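Side-chain contacts in maltose operon transcriptional repressor (Staphylococcus aureus subsp. aureus Mu50, PDB 3HCW), which probably represses transcription of the maltose operon and has a C-terminal core related to periplasmic binding proteins: residues N29-I34 with T45-S50; N24-N29 with R248-Q253; N182-L187 with L214-P219; Q129-L134 with D221-T226; P82-L87 with F94-K99. All coordinates share one frame; numbering follows the deposited sequence. Where two conformers were deposited one is given.

In the fold
The five contacts fall into two groups at either end of an elongated alpha/beta chain. Interactions 1, 2 and 5 cluster in one half: 1 and 2 share helix 25-39, with centres about 9 Å apart, while 1 and 5 reach the same sheet, with centres about 15 Å apart, and touch through Val-30 and Ile-97. Interactions 3 and 4, about 12 Å apart between centres, lie across the chain's centre from interaction 1, with centres about 38 and 35 Å from its own. Along the chain, interaction 2 encloses all the others: 1 comes first, then 5, then 4 with 3 nested inside it. Helix 247-263 thus returns late to the early half, as in periplasmic-binding-protein-like folds.

Interaction 1: N29-I34 with T45-S50; sequences NVLLGI and TQTTVS
Leu-31 and Ile-34 of helix 25-39 meet Thr-45 and Thr-47 of strand 44-47, the return strand of the beta-alpha-beta crossover that begins with strand 9-13. The strand side of the contact starts at Thr-45, where the methyl CG2 lies 4.3 Å from CG2 of Ile-34. This pair is backed by Leu-12 of strand 9-13, which touches both residues, and by Leu-75, which packs on Ile-34 and on Leu-31. Gln-46 turns to the other side of the sheet, where it rests on Met-63 of helix 53-65, while its backbone is bonded to Ile-10 and Leu-12. Thr-47 faces the helix again. Residues two apart on the strand are therefore matched by residues three apart on the helix. Past the strand, Thr-48 gives the chain a polar hold, its OG1 bonding to the backbone N of Leu-14. No hydrogen bond joins the two segments, so the contact rests on methyl groups alone. At Thr-47 the methyl is swung anti to the backbone N (chi1, measured to OG1, is -51°), and CG2 meets CD1 of Leu-31 tip to tip at 4.2 Å.

Interaction 2: N24-N29 with R248-Q253; sequences NPFYIN and RMLGQQ
The first turns of helix 25-39 and helix 247-263 come together where Asn-29 faces Arg-248, a helix-helix contact next to the dimer interface. The backbones approach unusually closely, with the CA atoms of Asn-29 and Arg-248 only 4.8 Å apart. Asn-29 O receives a CA-H...O contact from CA of Arg-248 at 3.5 Å, with 154° at the hydrogen. Gly-251, one turn further on, presents no side chain to this tight approach. Beside it the long axes of Phe-26 and Leu-250 cross at about a right angle, CE1 of the ring lying 4.1 Å from CD1 of the leucine. The ring is brought there by a chi1 of 174°, which sets CG opposite the backbone N, and its CD2 also sits over the face of Tyr-27. Asn-24 caps the helix, its OD1 accepting from Phe-26 N at 3.2 Å. The polar ends look elsewhere: Asn-29 bonds Arg-22 and Glu-19 of the second subunit, and the extended Arg-248 forms a salt bridge with Glu-36. A glycerol, probably from the crystallisation liquor, lies about 4 Å from the Phe-26 side chain. Helix 201-213 adjoins Asn-24 and Pro-25 through Met-202, and strand 272-280 backs Leu-250 through Ile-275.

Interaction 3: N182-L187 with L214-P219; sequences NLHTRL and LNIEIP
With chi1 of -174°, His-184 carries its ring anti to the backbone N and out to Ile-216, whose own chi1 of -57° sends CG1 and CD1 back toward helix 173-187. The isoleucine tip thereby touches two partners: CD1 lies 3.7 Å from CD1 of Leu-187 and 3.9 Å from CD2 of His-184. The second branch of Ile-216 adds a looser touch, CG2 to CB of Leu-187 at 4.1 Å. NE2 of His-184 comes within 3.4 Å of the carbonyl O of Leu-214, whose side chain stays more distant. Both Leu-187 and Ile-216 also lean on Val-222 of strand 222-227, so the apolar side of the contact is buried while the histidine remains at its partly exposed margin. Asn-215 takes up positive phi in a Schellman motif at the end of helix 201-213, and this turns the chain so that Ile-216 faces the neighbouring helix. In this periplasmic-binding-protein-like domain, the loop between helix 201-213 and strand 222-227 thus packs on the end of helix 173-187.

Interaction 4: Q129-L134 with D221-T226; sequences QGVDEL and DVMTAT
Val-131 and Met-223 make the tight part of this contact, CG1 of the valine standing 3.5 Å from CE of the methionine, closer than usual for two carbons. The two side chains slant across each other rather than meeting end on. Met-223 reaches across through an extended chi2, then bends at chi3 (-33°), which turns its methyl toward the valine. Both residues are buried, and Ala-195 of strand 194-198 packs against Val-131. The looser side belongs to Gln-129, at the partly exposed end of helix 115-129. Here CB alone does the touching, at 3.8 Å from SD and 3.9 Å from CE of Met-223, while the chain bends at chi2 and carries the amide away from strand 222-227. Gly-130 turns out of the helix with positive phi, and Arg-287 bonds the carbonyl O of Gln-129 just before this turn. The CA atoms of Val-131 and Met-223 are 8.9 Å apart, since strand 194-198 runs between the two segments: Gln-194 is bonded to the backbone of Met-223, and Lys-193 to those of Asp-132 and Glu-133. The contact thus bridges strand 194-198 in the parallel run 222-227, 194-198, 133-139 of this periplasmic-binding-protein-like domain.

Interaction 5: P82-L87 with F94-K99; sequences PIKQML and FIVIGK
This buried helix-on-strand contact sets Leu-87 and Lys-84 against Phe-94 within the beta-alpha-beta unit of strand 71-74, helix 82-89 and strand 94-97. The short axes of helix 82-87 and strand 94-97 approach to 10.6 Å, and their directions differ by 159°, as expected where a helix runs back over the sheet between two parallel strands. Leu-87 takes the ring of Phe-94 over one face: its CD1 lies 4.1 Å from the centroid, 27° off the ring normal, a CH-pi contact. CB of Leu-87 follows at 3.7 Å from CD1 of the ring. Phe-94 achieves this by placing CG between its backbone N and carbonyl carbon (chi1 66°), which lifts the ring toward the helix and sets its edge beside CG2 of Val-96, two residues on. The side chains of Lys-84 and Phe-94 cross at about a right angle, CG of the lysine 4.1 Å from CE2 of the ring; CD of Lys-84 then passes CG2 of Val-96 at 4.3 Å. Phe-108 stacks on Phe-94, and Phe-72 of strand 71-74 touches Leu-87. Ile-95, between the two contacting strand residues, instead meets Ala-257 and Ile-258 of helix 247-263. The amine of Lys-84 has a long, weak ion pair with Asp-105. Since CG and CD do the touching, the lysine serves here as an aliphatic chain, and cohesion comes from dispersion and the pi face, with no hydrogen bond between the segments.

Interaction 1: N29-I34 with T45-S50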
# COMPACT_ATOMS: atom_id res chain seq x y z
N ASN A 29 7.99 -1.91 2.46
CA ASN A 29 8.68 -2.64 3.50
C ASN A 29 10.20 -2.75 3.32
O ASN A 29 10.94 -2.69 4.31
CB ASN A 29 8.03 -4.00 3.72
CG ASN A 29 6.63 -3.87 4.28
OD1 ASN A 29 6.40 -3.09 5.20
ND2 ASN A 29 5.68 -4.63 3.73
N VAL A 30 10.67 -2.88 2.08
CA VAL A 30 12.12 -2.94 1.83
C VAL A 30 12.78 -1.62 2.23
O VAL A 30 13.74 -1.61 3.01
CB VAL A 30 12.47 -3.36 0.38
CG1 VAL A 30 13.93 -3.21 0.12
CG2 VAL A 30 12.11 -4.82 0.14
N LEU A 31 12.22 -0.51 1.73
CA LEU A 31 12.69 0.84 2.10
C LEU A 31 12.60 1.14 3.61
O LEU A 31 13.52 1.71 4.15
CB LEU A 31 11.97 1.93 1.29
CG LEU A 31 12.15 1.93 -0.24
CD1 LEU A 31 11.20 2.94 -0.90
CD2 LEU A 31 13.58 2.19 -0.65
N LEU A 32 11.52 0.73 4.27
CA LEU A 32 11.44 0.81 5.75
C LEU A 32 12.55 -0.00 6.44
O LEU A 32 13.20 0.48 7.38
CB LEU A 32 10.06 0.35 6.25
CG LEU A 32 9.78 0.42 7.76
CD1 LEU A 32 9.66 1.85 8.24
CD2 LEU A 32 8.52 -0.35 8.10
N GLY A 33 12.77 -1.22 5.96
CA GLY A 33 13.86 -2.06 6.44
C GLY A 33 15.21 -1.38 6.28
O GLY A 33 15.99 -1.32 7.23
N ILE A 34 15.49 -0.86 5.08
CA ILE A 34 16.75 -0.15 4.84
C ILE A 34 16.90 1.09 5.73
O ILE A 34 17.91 1.25 6.41
CB ILE A 34 16.91 0.29 3.37
CG1 ILE A 34 17.05 -0.93 2.46
CG2 ILE A 34 18.15 1.22 3.22
CD1 ILE A 34 16.52 -0.72 1.09
N THR A 45 19.04 8.34 4.10
CA THR A 45 18.73 7.65 2.85
C THR A 45 18.12 8.60 1.83
O THR A 45 17.47 9.58 2.20
CB THR A 45 17.77 6.44 3.04
OG1 THR A 45 16.47 6.89 3.42
CG2 THR A 45 18.30 5.45 4.09
N GLN A 46 18.31 8.30 0.55
CA GLN A 46 17.76 9.11 -0.53
C GLN A 46 17.26 8.24 -1.69
O GLN A 46 18.06 7.74 -2.51
CB GLN A 46 18.79 10.13 -1.01
CG GLN A 46 18.21 11.29 -1.81
CD GLN A 46 19.27 12.00 -2.65
OE1 GLN A 46 20.31 12.41 -2.14
NE2 GLN A 46 18.99 12.14 -3.94
N THR A 47 15.94 8.06 -1.72
CA THR A 47 15.24 7.25 -2.69
C THR A 47 15.11 7.97 -4.04
O THR A 47 14.59 9.09 -4.09
CB THR A 47 13.81 6.93 -2.17
OG1 THR A 47 13.89 6.39 -0.84
CG2 THR A 47 13.10 5.94 -3.06
N THR A 48 15.56 7.33 -5.12
CA THR A 48 15.37 7.88 -6.49
C THR A 48 13.89 8.02 -6.81
O THR A 48 13.06 7.22 -6.34
CB THR A 48 16.07 7.04 -7.61
OG1 THR A 48 15.46 5.76 -7.74
CG2 THR A 48 17.57 6.88 -7.36
N VAL A 49 13.56 9.04 -7.59
CA VAL A 49 12.17 9.42 -7.87
C VAL A 49 11.84 9.29 -9.38
O VAL A 49 10.72 9.56 -9.81
CB VAL A 49 11.87 10.84 -7.27
CG1 VAL A 49 12.36 11.97 -8.20
CG2 VAL A 49 10.39 10.99 -6.91
N SER A 50 12.83 8.84 -10.15
CA SER A 50 12.74 8.73 -11.61
C SER A 50 11.83 7.58 -12.05
O SER A 50 11.70 6.57 -11.36
CB SER A 50 14.14 8.52 -12.18
OG SER A 50 14.45 9.49 -13.15

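Interaction 2: N24-N29 with R248-Q253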
# COMPACT_ATOMS: atom_id res chain seq x y z
N ASN A 24 3.43 -0.28 -3.74
CA ASN A 24 3.71 -1.70 -3.64
C ASN A 24 4.31 -1.96 -2.26
O ASN A 24 5.36 -1.41 -1.95
CB ASN A 24 4.69 -2.16 -4.73
CG ASN A 24 4.60 -3.64 -5.02
OD1 ASN A 24 4.61 -4.47 -4.11
ND2 ASN A 24 4.54 -3.99 -6.31
N PRO A 25 3.64 -2.79 -1.45
CA PRO A 25 4.08 -3.16 -0.10
C PRO A 25 5.44 -3.84 -0.04
O PRO A 25 6.01 -3.97 1.04
CB PRO A 25 3.00 -4.15 0.36
CG PRO A 25 1.81 -3.82 -0.44
CD PRO A 25 2.37 -3.45 -1.79
N PHE A 26 5.94 -4.29 -1.19
CA PHE A 26 7.29 -4.82 -1.27
C PHE A 26 8.28 -3.71 -1.03
O PHE A 26 9.11 -3.79 -0.12
CB PHE A 26 7.59 -5.45 -2.64
CG PHE A 26 9.02 -5.88 -2.80
CD1 PHE A 26 9.48 -7.04 -2.18
CD2 PHE A 26 9.92 -5.12 -3.55
CE1 PHE A 26 10.81 -7.44 -2.32
CE2 PHE A 26 11.25 -5.51 -3.69
CZ PHE A 26 11.70 -6.67 -3.08
N TYR A 27 8.18 -2.66 -1.84
CA TYR A 27 9.09 -1.54 -1.74
C TYR A 27 8.87 -0.75 -0.45
O TYR A 27 9.83 -0.36 0.19
CB TYR A 27 9.01 -0.67 -2.99
CG TYR A 27 9.43 -1.42 -4.23
CD1 TYR A 27 10.78 -1.64 -4.52
CD2 TYR A 27 8.47 -1.92 -5.13
CE1 TYR A 27 11.18 -2.32 -5.66
CE2 TYR A 27 8.86 -2.61 -6.28
CZ TYR A 27 10.21 -2.81 -6.54
OH TYR A 27 10.60 -3.49 -7.67
N ILE A 28 7.62 -0.55 -0.05
CA ILE A 28 7.35 0.11 1.24
C ILE A 28 8.08 -0.58 2.40
O ILE A 28 8.77 0.06 3.18
CB ILE A 28 5.84 0.24 1.53
CG1 ILE A 28 5.21 1.19 0.51
CG2 ILE A 28 5.59 0.77 2.97
CD1 ILE A 28 3.81 0.86 0.19
N ASN A 29 7.99 -1.91 2.46
CA ASN A 29 8.68 -2.64 3.50
C ASN A 29 10.20 -2.75 3.32
O ASN A 29 10.94 -2.69 4.31
CB ASN A 29 8.03 -4.00 3.72
CG ASN A 29 6.63 -3.87 4.28
OD1 ASN A 29 6.40 -3.09 5.20
ND2 ASN A 29 5.68 -4.63 3.73
N ARG A 248 10.83 -6.58 4.81
CA ARG A 248 11.43 -5.77 5.87
C ARG A 248 12.78 -6.36 6.30
O ARG A 248 13.73 -5.60 6.54
CB ARG A 248 10.49 -5.61 7.06
CG ARG A 248 10.87 -4.45 7.95
CD ARG A 248 9.77 -4.17 8.95
NE ARG A 248 10.22 -3.19 9.93
CZ ARG A 248 9.43 -2.63 10.84
NH1 ARG A 248 9.94 -1.74 11.69
NH2 ARG A 248 8.15 -2.95 10.89
N MET A 249 12.86 -7.69 6.37
CA MET A 249 14.12 -8.40 6.61
C MET A 249 15.13 -8.16 5.49
O MET A 249 16.28 -7.87 5.77
CB MET A 249 13.89 -9.90 6.77
CG MET A 249 13.92 -10.43 8.19
SD MET A 249 14.07 -12.23 8.26
CE MET A 249 15.80 -12.46 7.88
N LEU A 250 14.69 -8.31 4.24
CA LEU A 250 15.57 -8.03 3.09
C LEU A 250 16.21 -6.64 3.17
O LEU A 250 17.41 -6.49 2.95
CB LEU A 250 14.79 -8.14 1.77
CG LEU A 250 14.38 -9.51 1.24
CD1 LEU A 250 13.14 -9.38 0.37
CD2 LEU A 250 15.51 -10.17 0.46
N GLY A 251 15.39 -5.64 3.52
CA GLY A 251 15.84 -4.26 3.66
C GLY A 251 16.83 -4.06 4.80
O GLY A 251 17.86 -3.39 4.63
N GLN A 252 16.52 -4.63 5.96
CA GLN A 252 17.40 -4.55 7.12
C GLN A 252 18.76 -5.17 6.80
O GLN A 252 19.79 -4.59 7.15
CB GLN A 252 16.78 -5.22 8.35
CG GLN A 252 15.63 -4.43 8.96
CD GLN A 252 14.90 -5.20 10.05
OE1 GLN A 252 15.18 -6.37 10.31
NE2 GLN A 252 13.94 -4.53 10.70
N GLN A 253 18.75 -6.32 6.14
CA GLN A 253 19.99 -7.02 5.75
C GLN A 253 20.82 -6.22 4.72
O GLN A 253 22.04 -6.20 4.80
CB GLN A 253 19.67 -8.40 5.19
CG GLN A 253 19.11 -9.39 6.21
CD GLN A 253 20.16 -9.88 7.20
OE1 GLN A 253 21.25 -10.30 6.81
NE2 GLN A 253 19.82 -9.82 8.48

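Interaction 3: N182-L187 with L214-P219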
# COMPACT_ATOMS: atom_id res chain seq x y z
N ASN A 182 -10.64 -15.46 -22.79
CA ASN A 182 -10.15 -16.65 -23.50
C ASN A 182 -10.20 -17.95 -22.71
O ASN A 182 -10.36 -19.02 -23.30
CB ASN A 182 -8.71 -16.42 -23.95
CG ASN A 182 -8.62 -15.94 -25.37
OD1 ASN A 182 -8.36 -16.73 -26.27
ND2 ASN A 182 -8.84 -14.65 -25.58
N LEU A 183 -10.06 -17.86 -21.38
CA LEU A 183 -9.98 -19.04 -20.53
C LEU A 183 -11.30 -19.34 -19.84
O LEU A 183 -11.44 -20.38 -19.21
CB LEU A 183 -8.89 -18.85 -19.47
CG LEU A 183 -7.43 -18.81 -19.95
CD1 LEU A 183 -6.50 -18.43 -18.80
CD2 LEU A 183 -7.03 -20.13 -20.58
N HIS A 184 -12.25 -18.42 -19.99
CA HIS A 184 -13.51 -18.42 -19.24
C HIS A 184 -14.25 -19.76 -19.24
O HIS A 184 -14.64 -20.24 -18.17
CB HIS A 184 -14.39 -17.28 -19.76
CG HIS A 184 -15.65 -17.07 -19.00
ND1 HIS A 184 -16.79 -16.56 -19.58
CD2 HIS A 184 -15.97 -17.31 -17.70
CE1 HIS A 184 -17.75 -16.48 -18.67
NE2 HIS A 184 -17.27 -16.93 -17.53
N THR A 185 -14.42 -20.36 -20.42
CA THR A 185 -15.10 -21.65 -20.57
C THR A 185 -14.39 -22.80 -19.84
O THR A 185 -15.04 -23.60 -19.18
CB THR A 185 -15.36 -22.02 -22.07
OG1 THR A 185 -15.99 -20.92 -22.73
CG2 THR A 185 -16.27 -23.25 -22.18
N ARG A 186 -13.07 -22.87 -19.96
CA ARG A 186 -12.31 -23.91 -19.25
C ARG A 186 -12.28 -23.64 -17.73
O ARG A 186 -12.38 -24.57 -16.93
CB ARG A 186 -10.89 -24.06 -19.82
CG ARG A 186 -10.20 -25.36 -19.39
CD ARG A 186 -9.29 -25.90 -20.48
NE ARG A 186 -8.71 -27.20 -20.16
CZ ARG A 186 -9.30 -28.38 -20.39
NH1 ARG A 186 -8.67 -29.50 -20.06
NH2 ARG A 186 -10.51 -28.44 -20.93
N LEU A 187 -12.17 -22.36 -17.37
CA LEU A 187 -12.19 -21.93 -15.97
C LEU A 187 -13.51 -22.24 -15.28
O LEU A 187 -13.58 -22.29 -14.05
CB LEU A 187 -11.85 -20.43 -15.85
CG LEU A 187 -10.42 -19.98 -16.22
CD1 LEU A 187 -10.22 -18.50 -15.97
CD2 LEU A 187 -9.32 -20.76 -15.50
N LEU A 214 -16.06 -11.65 -14.17
CA LEU A 214 -16.46 -12.77 -15.01
C LEU A 214 -17.18 -13.87 -14.25
O LEU A 214 -17.52 -14.90 -14.83
CB LEU A 214 -15.23 -13.36 -15.71
CG LEU A 214 -14.53 -12.47 -16.74
CD1 LEU A 214 -13.32 -13.19 -17.29
CD2 LEU A 214 -15.47 -12.09 -17.87
N ASN A 215 -17.41 -13.62 -12.96
CA ASN A 215 -18.04 -14.57 -12.04
C ASN A 215 -17.31 -15.91 -11.94
O ASN A 215 -17.94 -16.95 -11.79
CB ASN A 215 -19.53 -14.76 -12.35
CG ASN A 215 -20.32 -15.26 -11.15
OD1 ASN A 215 -21.22 -16.10 -11.30
ND2 ASN A 215 -20.00 -14.77 -9.96
N ILE A 216 -15.99 -15.86 -12.02
CA ILE A 216 -15.13 -17.03 -11.85
C ILE A 216 -14.74 -17.10 -10.36
O ILE A 216 -13.86 -16.37 -9.91
CB ILE A 216 -13.89 -16.95 -12.75
CG1 ILE A 216 -14.31 -16.80 -14.22
CG2 ILE A 216 -13.02 -18.18 -12.57
CD1 ILE A 216 -13.17 -16.45 -15.15
N GLU A 217 -15.44 -17.96 -9.62
CA GLU A 217 -15.36 -17.94 -8.15
C GLU A 217 -14.26 -18.80 -7.55
O GLU A 217 -13.92 -19.86 -8.04
CB GLU A 217 -16.73 -18.21 -7.50
CG GLU A 217 -17.40 -19.53 -7.83
CD GLU A 217 -18.93 -19.41 -7.91
OE1 GLU A 217 -19.53 -18.82 -6.99
OE2 GLU A 217 -19.51 -19.90 -8.90
N ILE A 218 -13.70 -18.29 -6.45
CA ILE A 218 -12.48 -18.81 -5.86
C ILE A 218 -12.81 -19.20 -4.43
O ILE A 218 -13.44 -18.41 -3.72
CB ILE A 218 -11.39 -17.71 -5.85
CG1 ILE A 218 -11.25 -17.08 -7.23
CG2 ILE A 218 -10.04 -18.25 -5.35
CD1 ILE A 218 -10.48 -15.76 -7.26
N PRO A 219 -12.40 -20.41 -3.99
CA PRO A 219 -11.69 -21.48 -4.71
C PRO A 219 -12.52 -22.41 -5.61
O PRO A 219 -11.93 -23.24 -6.31
CB PRO A 219 -11.10 -22.30 -3.56
CG PRO A 219 -12.12 -22.18 -2.49
CD PRO A 219 -12.62 -20.76 -2.57

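Interaction 4: Q129-L134 with D221-T226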
# COMPACT_ATOMS: atom_id res chain seq x y z
N GLN A 129 -3.37 -29.87 -3.04
CA GLN A 129 -4.82 -29.71 -2.90
C GLN A 129 -5.58 -30.46 -4.00
O GLN A 129 -6.77 -30.74 -3.84
CB GLN A 129 -5.21 -28.22 -2.91
CG GLN A 129 -4.46 -27.36 -1.91
CD GLN A 129 -4.34 -28.01 -0.55
OE1 GLN A 129 -3.25 -28.40 -0.14
NE2 GLN A 129 -5.46 -28.14 0.15
N GLY A 130 -4.89 -30.77 -5.09
CA GLY A 130 -5.48 -31.51 -6.20
C GLY A 130 -5.82 -30.61 -7.37
O GLY A 130 -6.85 -29.94 -7.37
N VAL A 131 -4.94 -30.57 -8.37
CA VAL A 131 -5.19 -29.79 -9.59
C VAL A 131 -4.85 -30.57 -10.84
O VAL A 131 -4.00 -31.46 -10.81
CB VAL A 131 -4.41 -28.45 -9.64
CG1 VAL A 131 -5.10 -27.39 -8.83
CG2 VAL A 131 -2.97 -28.63 -9.20
N ASP A 132 -5.50 -30.22 -11.93
CA ASP A 132 -5.21 -30.83 -13.21
C ASP A 132 -4.33 -29.93 -14.06
O ASP A 132 -3.36 -30.40 -14.65
CB ASP A 132 -6.52 -31.16 -13.95
CG ASP A 132 -7.38 -32.16 -13.18
OD1 ASP A 132 -8.51 -31.79 -12.79
OD2 ASP A 132 -6.93 -33.30 -12.95
N GLU A 133 -4.64 -28.64 -14.07
CA GLU A 133 -3.97 -27.67 -14.93
C GLU A 133 -3.54 -26.43 -14.15
O GLU A 133 -4.24 -25.98 -13.25
CB GLU A 133 -4.90 -27.31 -16.10
CG GLU A 133 -4.19 -26.91 -17.39
CD GLU A 133 -4.27 -25.41 -17.69
OE1 GLU A 133 -5.39 -24.85 -17.69
OE2 GLU A 133 -3.21 -24.80 -17.94
N LEU A 134 -2.37 -25.88 -14.49
CA LEU A 134 -1.81 -24.71 -13.81
C LEU A 134 -1.56 -23.54 -14.77
O LEU A 134 -1.18 -23.74 -15.93
CB LEU A 134 -0.50 -25.08 -13.11
CG LEU A 134 -0.53 -26.18 -12.04
CD1 LEU A 134 0.85 -26.77 -11.81
CD2 LEU A 134 -1.10 -25.64 -10.74
N ASP A 221 -14.31 -22.37 -8.61
CA ASP A 221 -14.00 -22.59 -10.03
C ASP A 221 -12.50 -22.77 -10.20
O ASP A 221 -12.06 -23.70 -10.86
CB ASP A 221 -14.51 -21.44 -10.92
CG ASP A 221 -16.02 -21.42 -11.04
OD1 ASP A 221 -16.62 -22.49 -11.29
OD2 ASP A 221 -16.61 -20.33 -10.92
N VAL A 222 -11.73 -21.88 -9.58
CA VAL A 222 -10.26 -21.93 -9.63
C VAL A 222 -9.65 -21.55 -8.29
O VAL A 222 -10.21 -20.74 -7.55
CB VAL A 222 -9.63 -21.01 -10.73
CG1 VAL A 222 -9.93 -21.52 -12.11
CG2 VAL A 222 -10.07 -19.54 -10.56
N MET A 223 -8.51 -22.14 -7.99
CA MET A 223 -7.73 -21.78 -6.81
C MET A 223 -6.70 -20.71 -7.21
O MET A 223 -6.22 -20.67 -8.36
CB MET A 223 -7.02 -23.01 -6.22
CG MET A 223 -7.93 -24.08 -5.52
SD MET A 223 -7.01 -25.47 -4.76
CE MET A 223 -5.62 -25.64 -5.85
N THR A 224 -6.39 -19.81 -6.29
CA THR A 224 -5.45 -18.73 -6.61
C THR A 224 -4.42 -18.57 -5.51
O THR A 224 -4.68 -18.91 -4.35
CB THR A 224 -6.16 -17.35 -6.88
OG1 THR A 224 -6.87 -16.93 -5.73
CG2 THR A 224 -7.13 -17.45 -8.06
N ALA A 225 -3.25 -18.09 -5.91
CA ALA A 225 -2.14 -17.84 -5.02
C ALA A 225 -1.15 -16.87 -5.68
O ALA A 225 -1.17 -16.69 -6.90
CB ALA A 225 -1.44 -19.15 -4.65
N THR A 226 -0.29 -16.25 -4.87
CA THR A 226 0.68 -15.28 -5.36
C THR A 226 1.91 -15.15 -4.46
O THR A 226 2.11 -15.96 -3.56
CB THR A 226 0.02 -13.89 -5.57
OG1 THR A 226 0.96 -12.99 -6.17
CG2 THR A 226 -0.51 -13.33 -4.26

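Interaction 5: P82-L87 with F94-K99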
# COMPACT_ATOMS: atom_id res chain seq x y z
N PRO A 82 22.53 -1.10 -17.01
CA PRO A 82 23.46 -0.02 -17.34
C PRO A 82 23.73 0.93 -16.17
O PRO A 82 24.77 1.60 -16.15
CB PRO A 82 22.76 0.74 -18.48
CG PRO A 82 21.60 -0.12 -18.88
CD PRO A 82 21.23 -0.90 -17.67
N ILE A 83 22.80 0.99 -15.22
CA ILE A 83 23.01 1.78 -14.00
C ILE A 83 23.83 0.99 -12.96
O ILE A 83 24.57 1.59 -12.18
CB ILE A 83 21.66 2.40 -13.47
CG1 ILE A 83 21.89 3.39 -12.32
CG2 ILE A 83 20.68 1.35 -13.10
CD1 ILE A 83 21.67 2.81 -10.92
N LYS A 84 23.74 -0.34 -12.99
CA LYS A 84 24.70 -1.19 -12.26
C LYS A 84 26.09 -1.05 -12.89
O LYS A 84 27.09 -1.04 -12.17
CB LYS A 84 24.25 -2.65 -12.26
CG LYS A 84 25.11 -3.59 -11.38
CD LYS A 84 24.47 -4.97 -11.19
CE LYS A 84 24.62 -5.86 -12.42
NZ LYS A 84 23.81 -7.11 -12.31
N GLN A 85 26.14 -0.93 -14.22
CA GLN A 85 27.39 -0.64 -14.94
C GLN A 85 27.98 0.73 -14.62
O GLN A 85 29.20 0.89 -14.55
CB GLN A 85 27.20 -0.77 -16.46
CG GLN A 85 27.74 -2.08 -17.04
CD GLN A 85 29.21 -2.31 -16.72
OE1 GLN A 85 29.57 -3.35 -16.16
NE2 GLN A 85 30.06 -1.35 -17.07
N MET A 86 27.10 1.72 -14.42
CA MET A 86 27.48 3.08 -14.03
C MET A 86 28.25 3.07 -12.70
O MET A 86 29.36 3.59 -12.64
CB MET A 86 26.23 3.98 -13.95
CG MET A 86 26.47 5.45 -13.61
SD MET A 86 24.90 6.35 -13.67
CE MET A 86 24.78 6.59 -15.44
N LEU A 87 27.67 2.45 -11.68
CA LEU A 87 28.31 2.34 -10.35
C LEU A 87 29.60 1.52 -10.37
O LEU A 87 30.46 1.71 -9.51
CB LEU A 87 27.35 1.73 -9.33
CG LEU A 87 25.90 2.22 -9.22
CD1 LEU A 87 25.15 1.33 -8.26
CD2 LEU A 87 25.82 3.68 -8.78
N PHE A 94 28.33 -0.49 -3.58
CA PHE A 94 26.90 -0.80 -3.63
C PHE A 94 26.48 -2.19 -3.15
O PHE A 94 27.30 -3.09 -3.03
CB PHE A 94 26.27 -0.47 -5.00
CG PHE A 94 26.78 -1.32 -6.14
CD1 PHE A 94 27.91 -0.94 -6.85
CD2 PHE A 94 26.09 -2.46 -6.53
CE1 PHE A 94 28.37 -1.70 -7.92
CE2 PHE A 94 26.55 -3.23 -7.60
CZ PHE A 94 27.69 -2.84 -8.30
N ILE A 95 25.18 -2.31 -2.88
CA ILE A 95 24.52 -3.59 -2.63
C ILE A 95 23.47 -3.76 -3.72
O ILE A 95 22.99 -2.77 -4.28
CB ILE A 95 23.88 -3.63 -1.19
CG1 ILE A 95 24.68 -4.55 -0.28
CG2 ILE A 95 22.49 -4.18 -1.18
CD1 ILE A 95 26.07 -4.10 -0.03
N VAL A 96 23.15 -5.00 -4.06
CA VAL A 96 22.03 -5.28 -4.95
C VAL A 96 21.02 -6.13 -4.21
O VAL A 96 21.37 -7.15 -3.61
CB VAL A 96 22.48 -6.00 -6.24
CG1 VAL A 96 21.28 -6.25 -7.17
CG2 VAL A 96 23.54 -5.19 -6.97
N ILE A 97 19.77 -5.71 -4.22
CA ILE A 97 18.71 -6.59 -3.79
C ILE A 97 18.22 -7.36 -5.02
O ILE A 97 17.57 -6.80 -5.91
CB ILE A 97 17.59 -5.85 -3.06
CG1 ILE A 97 18.18 -5.11 -1.85
CG2 ILE A 97 16.51 -6.83 -2.61
CD1 ILE A 97 17.15 -4.50 -0.94
N GLY A 98 18.57 -8.65 -5.05
CA GLY A 98 18.21 -9.56 -6.14
C GLY A 98 19.28 -10.61 -6.39
O GLY A 98 20.16 -10.83 -5.54
N LYS A 99 19.21 -11.26 -7.55
CA LYS A 99 20.09 -12.38 -7.89
C LYS A 99 21.34 -11.99 -8.69
O LYS A 99 21.24 -11.29 -9.70
CB LYS A 99 19.31 -13.42 -8.69
CG LYS A 99 19.82 -14.86 -8.50
CD LYS A 99 19.79 -15.67 -9.80
CE LYS A 99 18.69 -15.22 -10.74
NZ LYS A 99 18.53 -16.21 -11.84